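Long-range contacts in CAMK/CAMK2 protein kinase (Salpingoeca rosetta, PDB 5IG1), which probably phosphorylates serine and threonine residues of proteins with ATP, under calcium/calmodulin control, through the kinase domain modelled here: residues F10-V16 against H34-R40; L103-I107 against I207-L211; M122-L126 against C204-L208. All blocks are in the same frame, centred on the assembly; numbering follows the deposited sequence.

Contact 1. Residues F10-V16 against H34-R40; sequences FFDLYDV and HRCVNKR. With PO4 (phosphate ion), chain C.
The oddest feature here is a lysine laid along the end of a helix. Lys39 uses its backbone N to hydrogen-bond Leu13 O at 2.6 Å, while its side chain passes the neighbouring carbonyls: CE lies 3.1 Å from Phe11 O and CD 3.2 Å from Asp12 O. NZ then reaches Asp15 OD1 at 3.2 Å, a salt bridge whose hydrogen bond is weak. This is the N-terminal entry to the kinase small lobe, where a short helix, 10-13, turns straight into an edge strand of the antiparallel sheet. Tyr14 leaves helical geometry at phi/psi -122/153, and the two strands then run antiparallel. Tyr14 faces Asn38 as a non-hydrogen-bonded pair, CA to CA 4.4 Å. Asp15 and Val37 form the hydrogen-bonded pair, with Asp15 N to Val37 O at 2.8 Å and Val37 N to Asp15 O at 2.9 Å.

Tyr14 (chi1 m) and Asn38 (chi1 t) share one face of the sheet; Asp15 and Val37 take the other. Cys36, chi1 p, makes sulfur-aromatic contacts with two rings: SG is 5.2 Å from the Phe10 ring centroid, at the ring edge, and 4.8 Å from the Tyr14 ring centroid, obliquely. Val16 CB closes on Cys36 CB at 3.6 Å. Phe10 also stacks on Tyr92 of strand 90-96. An Asx turn ends strand 32-38, with Asn38 OD1 accepting from Arg40 N at 2.7 Å. Arg35 points away from segment 10-16, and its NH2 makes a weak hydrogen bond of 3.3 Å to O2 of a phosphate ion.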
loop_
_atom_site.group_PDB
_atom_site.type_symbol
_atom_site.label_atom_id
_atom_site.label_comp_id
_atom_site.label_asym_id
_atom_site.label_seq_id
_atom_site.Cartn_x
_atom_site.Cartn_y
_atom_site.Cartn_z
ATOM N N PHE A 10 14.486 -5.832 -22.323
ATOM C CA PHE A 10 14.086 -6.690 -21.217
ATOM C C PHE A 10 14.184 -8.159 -21.611
ATOM O O PHE A 10 14.642 -8.995 -20.823
ATOM C CB PHE A 10 12.663 -6.329 -20.776
ATOM C CG PHE A 10 11.932 -7.450 -20.100
ATOM C CD1 PHE A 10 12.072 -7.668 -18.736
ATOM C CD2 PHE A 10 11.096 -8.286 -20.829
ATOM C CE1 PHE A 10 11.396 -8.694 -18.115
ATOM C CE2 PHE A 10 10.424 -9.318 -20.212
ATOM C CZ PHE A 10 10.572 -9.522 -18.851
ATOM N N PHE A 11 13.774 -8.488 -22.837
ATOM C CA PHE A 11 13.799 -9.872 -23.286
ATOM C C PHE A 11 15.210 -10.404 -23.472
ATOM O O PHE A 11 15.380 -11.620 -23.611
ATOM C CB PHE A 11 13.007 -10.015 -24.584
ATOM C CG PHE A 11 11.549 -9.708 -24.430
ATOM C CD1 PHE A 11 10.722 -10.559 -23.717
ATOM C CD2 PHE A 11 11.008 -8.564 -24.983
ATOM C CE1 PHE A 11 9.383 -10.277 -23.569
ATOM C CE2 PHE A 11 9.668 -8.277 -24.838
ATOM C CZ PHE A 11 8.855 -9.134 -24.131
ATOM N N ASP A 12 16.220 -9.536 -23.478
ATOM C CA ASP A 12 17.597 -10.007 -23.538
ATOM C C ASP A 12 18.102 -10.454 -22.170
ATOM O O ASP A 12 18.885 -11.406 -22.083
ATOM C CB ASP A 12 18.505 -8.914 -24.106
ATOM C CG ASP A 12 18.198 -8.595 -25.555
ATOM O OD1 ASP A 12 17.613 -9.458 -26.242
ATOM O OD2 ASP A 12 18.546 -7.485 -26.011
ATOM N N LEU A 13 17.666 -9.797 -21.098
ATOM C CA LEU A 13 18.102 -10.151 -19.754
ATOM C C LEU A 13 17.130 -11.069 -19.031
ATOM O O LEU A 13 17.554 -11.852 -18.175
ATOM C CB LEU A 13 18.312 -8.887 -18.912
ATOM C CG LEU A 13 19.257 -7.847 -19.509
ATOM C CD1 LEU A 13 19.580 -6.772 -18.484
ATOM C CD2 LEU A 13 20.521 -8.514 -20.019
ATOM N N TYR A 14 15.841 -10.989 -19.345
ATOM C CA TYR A 14 14.835 -11.793 -18.675
ATOM C C TYR A 14 14.089 -12.643 -19.691
ATOM O O TYR A 14 14.010 -12.301 -20.873
ATOM C CB TYR A 14 13.858 -10.922 -17.897
ATOM C CG TYR A 14 14.513 -10.193 -16.750
ATOM C CD1 TYR A 14 15.127 -8.960 -16.940
ATOM C CD2 TYR A 14 14.532 -10.745 -15.476
ATOM C CE1 TYR A 14 15.734 -8.293 -15.887
ATOM C CE2 TYR A 14 15.137 -10.089 -14.422
ATOM C CZ TYR A 14 15.730 -8.865 -14.630
ATOM O OH TYR A 14 16.331 -8.224 -13.574
ATOM N N ASP A 15 13.568 -13.772 -19.218
ATOM C CA ASP A 15 12.834 -14.712 -20.051
ATOM C C ASP A 15 11.409 -14.805 -19.530
ATOM O O ASP A 15 11.198 -14.961 -18.320
ATOM C CB ASP A 15 13.502 -16.095 -20.054
ATOM C CG ASP A 15 12.867 -17.053 -21.051
ATOM O OD1 ASP A 15 13.110 -16.897 -22.265
ATOM O OD2 ASP A 15 12.136 -17.971 -20.623
ATOM N N VAL A 16 10.444 -14.685 -20.441
ATOM C CA VAL A 16 9.032 -14.837 -20.115
ATOM C C VAL A 16 8.263 -14.943 -21.421
ATOM O O VAL A 16 8.598 -14.283 -22.409
ATOM C CB VAL A 16 8.520 -13.666 -19.238
ATOM C CG1 VAL A 16 8.709 -12.338 -19.943
ATOM C CG2 VAL A 16 7.070 -13.871 -18.841
ATOM N N HIS A 34 3.660 -10.213 -15.169
ATOM C CA HIS A 34 4.010 -11.582 -15.515
ATOM C C HIS A 34 5.168 -12.067 -14.651
ATOM O O HIS A 34 5.997 -11.278 -14.189
ATOM C CB HIS A 34 4.424 -11.711 -16.986
ATOM C CG HIS A 34 3.367 -11.308 -17.966
ATOM N ND1 HIS A 34 3.058 -9.992 -18.234
ATOM C CD2 HIS A 34 2.568 -12.053 -18.765
ATOM C CE1 HIS A 34 2.103 -9.943 -19.146
ATOM N NE2 HIS A 34 1.788 -11.181 -19.484
ATOM N N ARG A 35 5.224 -13.379 -14.457
ATOM C CA ARG A 35 6.367 -14.007 -13.807
ATOM C C ARG A 35 7.447 -14.243 -14.854
ATOM O O ARG A 35 7.206 -14.927 -15.855
ATOM C CB ARG A 35 5.943 -15.317 -13.150
ATOM C CG ARG A 35 7.058 -16.126 -12.515
ATOM C CD ARG A 35 6.491 -17.414 -11.927
ATOM N NE ARG A 35 7.503 -18.224 -11.252
ATOM C CZ ARG A 35 8.335 -19.052 -11.877
ATOM N NH1 ARG A 35 8.284 -19.178 -13.197
ATOM N NH2 ARG A 35 9.223 -19.752 -11.184
ATOM N N CYS A 36 8.622 -13.661 -14.640
ATOM C CA CYS A 36 9.755 -13.810 -15.540
ATOM C C CYS A 36 10.956 -14.322 -14.762
ATOM O O CYS A 36 10.979 -14.313 -13.532
ATOM C CB CYS A 36 10.101 -12.487 -16.230
ATOM S SG CYS A 36 10.610 -11.185 -15.091
ATOM N N VAL A 37 11.966 -14.769 -15.496
ATOM C CA VAL A 37 13.171 -15.338 -14.907
ATOM C C VAL A 37 14.384 -14.636 -15.498
ATOM O O VAL A 37 14.496 -14.507 -16.723
ATOM C CB VAL A 37 13.262 -16.857 -15.144
ATOM C CG1 VAL A 37 14.601 -17.376 -14.672
ATOM C CG2 VAL A 37 12.131 -17.568 -14.433
ATOM N N ASN A 38 15.281 -14.181 -14.629
ATOM C CA ASN A 38 16.532 -13.579 -15.065
ATOM C C ASN A 38 17.347 -14.595 -15.856
ATOM O O ASN A 38 17.723 -15.646 -15.328
ATOM C CB ASN A 38 17.312 -13.083 -13.847
ATOM C CG ASN A 38 18.541 -12.270 -14.219
ATOM O OD1 ASN A 38 19.351 -12.675 -15.053
ATOM N ND2 ASN A 38 18.684 -11.113 -13.592
ATOM N N LYS A 39 17.616 -14.279 -17.127
ATOM C CA LYS A 39 18.375 -15.196 -17.969
ATOM C C LYS A 39 19.725 -15.535 -17.348
ATOM O O LYS A 39 20.181 -16.682 -17.425
ATOM C CB LYS A 39 18.576 -14.598 -19.362
ATOM C CG LYS A 39 17.379 -14.672 -20.298
ATOM C CD LYS A 39 17.833 -14.393 -21.738
ATOM C CE LYS A 39 16.676 -14.284 -22.725
ATOM N NZ LYS A 39 15.980 -15.573 -22.979
ATOM N N ARG A 40 20.378 -14.553 -16.724
ATOM C CA ARG A 40 21.743 -14.785 -16.259
ATOM C C ARG A 40 21.772 -15.396 -14.862
ATOM O O ARG A 40 22.513 -16.350 -14.614
ATOM C CB ARG A 40 22.544 -13.482 -16.289
ATOM C CG ARG A 40 23.924 -13.618 -15.697
ATOM C CD ARG A 40 24.639 -12.286 -15.568
ATOM N NE ARG A 40 25.449 -12.241 -14.353
ATOM C CZ ARG A 40 25.123 -11.546 -13.268
ATOM N NH1 ARG A 40 24.008 -10.821 -13.257
ATOM N NH2 ARG A 40 25.914 -11.568 -12.201
HETATM P P PO4 C . 6.062 -20.274 -7.667
HETATM O O1 PO4 C . 5.355 -21.611 -7.643
HETATM O O2 PO4 C . 7.204 -20.324 -8.655
HETATM O O3 PO4 C . 5.100 -19.192 -8.094
HETATM O O4 PO4 C . 6.583 -19.952 -6.285
#

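Contact 2. Residues L103-I107 against I207-L211; sequences LFDEI and ILYIL
Phe104 bridges two helical segments that run almost in the same direction, 12° apart, with axes no closer than 12.2 Å. Even the nearest CA atoms, those of Phe104 and Leu211, are 8.0 Å apart, so long side chains must span the gap. Phe104 does so with chi1 at -75° (m) and chi2 at 27°. Its CA-to-CB bond points sideways, yet the ring end arrives against helix 198-213. There CZ sits 3.9 Å from Ile207 CG2, which lies near the ring plane at the edge, CE2 is 3.4 Å from Ile210 CG2, and CE1 is 3.4 Å from Leu211 CD2.

Helical hydrogen bonds run within each segment, Ile107 N to Leu103 O at 2.9 Å and Leu211 N to Ile207 O at 2.8 Å. In the protein kinase fold they belong to the large lobe: 103-107 is the short helix D just beyond the hinge, and 207-211 is part of the central helix F. Helix 288-302, consistent with the regulatory segment of CaMKII, lies alongside, its Leu294 touching both Ile107 and Ile210.

Leu211 answers from the other side with an m,t rotamer, also starting sideways and finishing closer. Its CD2 is the meeting point for three residues: besides Phe104 CE1 it touches Ile107 CD1 at 3.5 Å and, more loosely, Leu103 CD2 at 4.3 Å. Ile107, Ile207 and Ile210 all adopt m,t, whereas Leu103 is t,p. Leu208 turns away from helix 103-107, and its side chain packs instead on Leu252, Ile253 and Met256 of helix 247-256.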
loop_
_atom_site.group_PDB
_atom_site.type_symbol
_atom_site.label_atom_id
_atom_site.label_comp_id
_atom_site.label_asym_id
_atom_site.label_seq_id
_atom_site.Cartn_x
_atom_site.Cartn_y
_atom_site.Cartn_z
ATOM N N LEU A 103 -2.126 -8.801 1.660
ATOM C CA LEU A 103 -2.175 -9.078 3.095
ATOM C C LEU A 103 -3.595 -9.373 3.569
ATOM O O LEU A 103 -3.817 -10.289 4.373
ATOM C CB LEU A 103 -1.593 -7.888 3.861
ATOM C CG LEU A 103 -1.723 -7.884 5.384
ATOM C CD1 LEU A 103 -0.933 -9.036 5.964
ATOM C CD2 LEU A 103 -1.272 -6.543 5.979
ATOM N N PHE A 104 -4.573 -8.606 3.081
ATOM C CA PHE A 104 -5.938 -8.780 3.565
ATOM C C PHE A 104 -6.547 -10.071 3.047
ATOM O O PHE A 104 -7.402 -10.661 3.715
ATOM C CB PHE A 104 -6.804 -7.580 3.173
ATOM C CG PHE A 104 -6.545 -6.339 3.995
ATOM C CD1 PHE A 104 -5.314 -6.114 4.588
ATOM C CD2 PHE A 104 -7.545 -5.406 4.189
ATOM C CE1 PHE A 104 -5.085 -4.981 5.340
ATOM C CE2 PHE A 104 -7.316 -4.270 4.941
ATOM C CZ PHE A 104 -6.087 -4.063 5.521
ATOM N N ASP A 105 -6.115 -10.534 1.871
ATOM C CA ASP A 105 -6.574 -11.825 1.378
ATOM C C ASP A 105 -5.987 -12.981 2.179
ATOM O O ASP A 105 -6.532 -14.088 2.140
ATOM C CB ASP A 105 -6.224 -11.987 -0.103
ATOM C CG ASP A 105 -6.996 -11.036 -0.999
ATOM O OD1 ASP A 105 -8.085 -10.578 -0.596
ATOM O OD2 ASP A 105 -6.516 -10.755 -2.119
ATOM N N GLU A 106 -4.889 -12.754 2.900
ATOM C CA GLU A 106 -4.253 -13.821 3.662
ATOM C C GLU A 106 -4.706 -13.841 5.110
ATOM O O GLU A 106 -4.824 -14.922 5.703
ATOM C CB GLU A 106 -2.727 -13.683 3.603
ATOM C CG GLU A 106 -1.962 -14.874 4.199
ATOM C CD GLU A 106 -1.693 -14.730 5.687
ATOM O OE1 GLU A 106 -1.922 -13.634 6.236
ATOM O OE2 GLU A 106 -1.248 -15.714 6.309
ATOM N N ILE A 107 -4.944 -12.667 5.694
ATOM C CA ILE A 107 -5.432 -12.606 7.069
ATOM C C ILE A 107 -6.740 -13.381 7.209
ATOM O O ILE A 107 -6.947 -14.097 8.196
ATOM C CB ILE A 107 -5.576 -11.138 7.510
ATOM C CG1 ILE A 107 -4.196 -10.487 7.608
ATOM C CG2 ILE A 107 -6.292 -11.038 8.841
ATOM C CD1 ILE A 107 -4.250 -9.021 7.964
ATOM N N ILE A 207 -6.168 1.865 7.302
ATOM C CA ILE A 207 -5.774 0.468 7.154
ATOM C C ILE A 207 -5.768 -0.222 8.512
ATOM O O ILE A 207 -6.327 -1.316 8.679
ATOM C CB ILE A 207 -4.400 0.385 6.466
ATOM C CG1 ILE A 207 -4.506 0.843 5.010
ATOM C CG2 ILE A 207 -3.812 -1.015 6.560
ATOM C CD1 ILE A 207 -3.164 0.990 4.346
ATOM N N LEU A 208 -5.171 0.432 9.512
ATOM C CA LEU A 208 -5.061 -0.175 10.832
ATOM C C LEU A 208 -6.441 -0.500 11.388
ATOM O O LEU A 208 -6.695 -1.625 11.840
ATOM C CB LEU A 208 -4.285 0.756 11.763
ATOM C CG LEU A 208 -4.194 0.355 13.234
ATOM C CD1 LEU A 208 -3.730 -1.094 13.367
ATOM C CD2 LEU A 208 -3.258 1.292 13.992
ATOM N N TYR A 209 -7.356 0.474 11.326
ATOM C CA TYR A 209 -8.766 0.263 11.635
ATOM C C TYR A 209 -9.276 -1.041 11.037
ATOM O O TYR A 209 -9.772 -1.917 11.757
ATOM C CB TYR A 209 -9.572 1.454 11.111
ATOM C CG TYR A 209 -10.983 1.585 11.622
ATOM C CD1 TYR A 209 -12.013 0.851 11.062
ATOM C CD2 TYR A 209 -11.294 2.483 12.630
ATOM C CE1 TYR A 209 -13.319 0.987 11.510
ATOM C CE2 TYR A 209 -12.592 2.628 13.081
ATOM C CZ TYR A 209 -13.599 1.872 12.520
ATOM O OH TYR A 209 -14.889 2.003 12.971
ATOM N N ILE A 210 -9.127 -1.199 9.719
ATOM C CA ILE A 210 -9.596 -2.423 9.076
ATOM C C ILE A 210 -8.924 -3.633 9.711
ATOM O O ILE A 210 -9.590 -4.579 10.150
ATOM C CB ILE A 210 -9.350 -2.362 7.560
ATOM C CG1 ILE A 210 -9.943 -1.072 6.996
ATOM C CG2 ILE A 210 -9.991 -3.554 6.885
ATOM C CD1 ILE A 210 -9.528 -0.781 5.570
ATOM N N LEU A 211 -7.593 -3.579 9.828
ATOM C CA LEU A 211 -6.818 -4.663 10.417
ATOM C C LEU A 211 -7.371 -5.105 11.761
ATOM O O LEU A 211 -7.190 -6.264 12.140
ATOM C CB LEU A 211 -5.353 -4.231 10.581
ATOM C CG LEU A 211 -4.470 -4.191 9.330
ATOM C CD1 LEU A 211 -3.037 -3.785 9.667
ATOM C CD2 LEU A 211 -4.481 -5.548 8.660
#

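Contact 3. Residues M122-L126 against C204-L208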
loop_
_atom_site.group_PDB
_atom_site.type_symbol
_atom_site.label_atom_id
_atom_site.label_comp_id
_atom_site.label_asym_id
_atom_site.label_seq_id
_atom_site.Cartn_x
_atom_site.Cartn_y
_atom_site.Cartn_z
ATOM N N MET A 122 1.438 -3.558 10.668
ATOM C CA MET A 122 1.539 -2.104 10.676
ATOM C C MET A 122 2.958 -1.649 10.949
ATOM O O MET A 122 3.366 -0.587 10.479
ATOM C CB MET A 122 0.589 -1.509 11.710
ATOM C CG MET A 122 -0.820 -1.385 11.196
ATOM S SD MET A 122 -0.831 -0.292 9.773
ATOM C CE MET A 122 0.027 1.113 10.469
ATOM N N HIS A 123 3.714 -2.419 11.722
ATOM C CA HIS A 123 5.105 -2.069 11.957
ATOM C C HIS A 123 5.889 -2.116 10.656
ATOM O O HIS A 123 6.653 -1.196 10.347
ATOM C CB HIS A 123 5.721 -3.006 12.993
ATOM C CG HIS A 123 7.178 -2.761 13.224
ATOM N ND1 HIS A 123 7.650 -1.959 14.242
ATOM C CD2 HIS A 123 8.270 -3.190 12.548
ATOM C CE1 HIS A 123 8.969 -1.919 14.192
ATOM N NE2 HIS A 123 9.369 -2.656 13.173
ATOM N N GLN A 124 5.705 -3.184 9.873
ATOM C CA GLN A 124 6.405 -3.278 8.596
ATOM C C GLN A 124 5.976 -2.170 7.638
ATOM O O GLN A 124 6.827 -1.518 7.011
ATOM C CB GLN A 124 6.166 -4.655 7.990
ATOM C CG GLN A 124 6.568 -5.775 8.925
ATOM C CD GLN A 124 6.125 -7.136 8.432
ATOM O OE1 GLN A 124 6.540 -7.582 7.366
ATOM N NE2 GLN A 124 5.265 -7.800 9.201
ATOM N N ILE A 125 4.666 -1.940 7.514
ATOM C CA ILE A 125 4.173 -0.857 6.667
ATOM C C ILE A 125 4.782 0.470 7.101
ATOM O O ILE A 125 5.291 1.244 6.282
ATOM C CB ILE A 125 2.635 -0.807 6.704
ATOM C CG1 ILE A 125 2.044 -2.128 6.216
ATOM C CG2 ILE A 125 2.107 0.370 5.881
ATOM C CD1 ILE A 125 0.560 -2.233 6.435
ATOM N N LEU A 126 4.761 0.736 8.405
ATOM C CA LEU A 126 5.269 2.001 8.919
ATOM C C LEU A 126 6.763 2.143 8.672
ATOM O O LEU A 126 7.233 3.236 8.365
ATOM C CB LEU A 126 4.959 2.135 10.412
ATOM C CG LEU A 126 3.531 2.564 10.755
ATOM C CD1 LEU A 126 3.345 2.602 12.260
ATOM C CD2 LEU A 126 3.214 3.924 10.148
ATOM N N CYS A 204 -2.701 4.826 6.660
ATOM C CA CYS A 204 -2.324 3.793 7.618
ATOM C C CYS A 204 -3.391 3.648 8.690
ATOM O O CYS A 204 -3.827 2.532 9.002
ATOM C CB CYS A 204 -0.960 4.103 8.235
ATOM S SG CYS A 204 0.415 3.725 7.159
ATOM N N GLY A 205 -3.859 4.774 9.227
ATOM C CA GLY A 205 -4.966 4.758 10.164
ATOM C C GLY A 205 -6.133 3.973 9.610
ATOM O O GLY A 205 -6.576 2.994 10.221
ATOM N N VAL A 206 -6.591 4.358 8.416
ATOM C CA VAL A 206 -7.719 3.669 7.800
ATOM C C VAL A 206 -7.411 2.190 7.663
ATOM O O VAL A 206 -8.273 1.335 7.891
ATOM C CB VAL A 206 -8.054 4.308 6.442
ATOM C CG1 VAL A 206 -9.268 3.653 5.834
ATOM C CG2 VAL A 206 -8.277 5.804 6.611
ATOM N N ILE A 207 -6.168 1.865 7.302
ATOM C CA ILE A 207 -5.774 0.468 7.154
ATOM C C ILE A 207 -5.768 -0.222 8.512
ATOM O O ILE A 207 -6.327 -1.316 8.679
ATOM C CB ILE A 207 -4.400 0.385 6.466
ATOM C CG1 ILE A 207 -4.506 0.843 5.010
ATOM C CG2 ILE A 207 -3.812 -1.015 6.560
ATOM C CD1 ILE A 207 -3.164 0.990 4.346
ATOM N N LEU A 208 -5.171 0.432 9.512
ATOM C CA LEU A 208 -5.061 -0.175 10.832
ATOM C C LEU A 208 -6.441 -0.500 11.388
ATOM O O LEU A 208 -6.695 -1.625 11.840
ATOM C CB LEU A 208 -4.285 0.756 11.763
ATOM C CG LEU A 208 -4.194 0.355 13.234
ATOM C CD1 LEU A 208 -3.730 -1.094 13.367
ATOM C CD2 LEU A 208 -3.258 1.292 13.992
#
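Met122 is the main bump that segment 122-126 offers, and the facing side of segment 204-208 provides a hollow for it, walled by Cys204, Ile207 and Leu208. The side chain curls into this space with all three chi angles in the m well. CG lies against Leu208 CD1 at 3.6 Å, SD passes Ile207 CG2 at 4.4 Å, and CE comes to rest 3.9 Å from Cys204 CB. A smaller bump goes the other way: the sulfur of Cys204 enters the space between Ile125 and Leu126, with SG 4.0 Å from Ile125 CG2 and 4.1 Å from Leu126 CD2.

The segments run nearly antiparallel, at 165°, and their axes stay 11.4 Å apart at closest approach. Nearest in backbone terms are Met122 and Leu208, whose CA atoms are 6.9 Å apart. The other end, by Leu126, is bridged by side chains reaching to Cys204.

This is the pairing of helices E and F in the large lobe of a protein kinase, where helix F forms the buried core around which the lobe is assembled. Helix 247-256 closes over one flank, its Met256 touching Met122 and Leu126 while its Leu252 and Ile253 meet Leu208; Ile276 also packs on Met122 and Leu126.

No hydrogen bond or charge pair crosses between the two segments. Sulfur, methyl and methylene groups supply all the closest contacts, so the fit depends on complementary shape and on the exclusion of water.

How the contacts relate
Contacts 2 and 3 belong to one continuous apolar core. Both use helix 198-213, sharing Ile207 and Leu208, and they touch where Leu211 CD1 meets Met122 CG at 3.6 Å; their centres are only about 9 Å apart. Every touching residue in them is buried, and neither has a hydrogen bond across its segments. They differ in direction: the helix partners are nearly parallel in contact 2 and nearly antiparallel in contact 3. Contact 1 stands apart in the small lobe, its centre 32 to 33 Å from theirs. Partly buried, it joins strands through backbone hydrogen bonds, with a salt bridge at its exposed side and aromatic rings beneath.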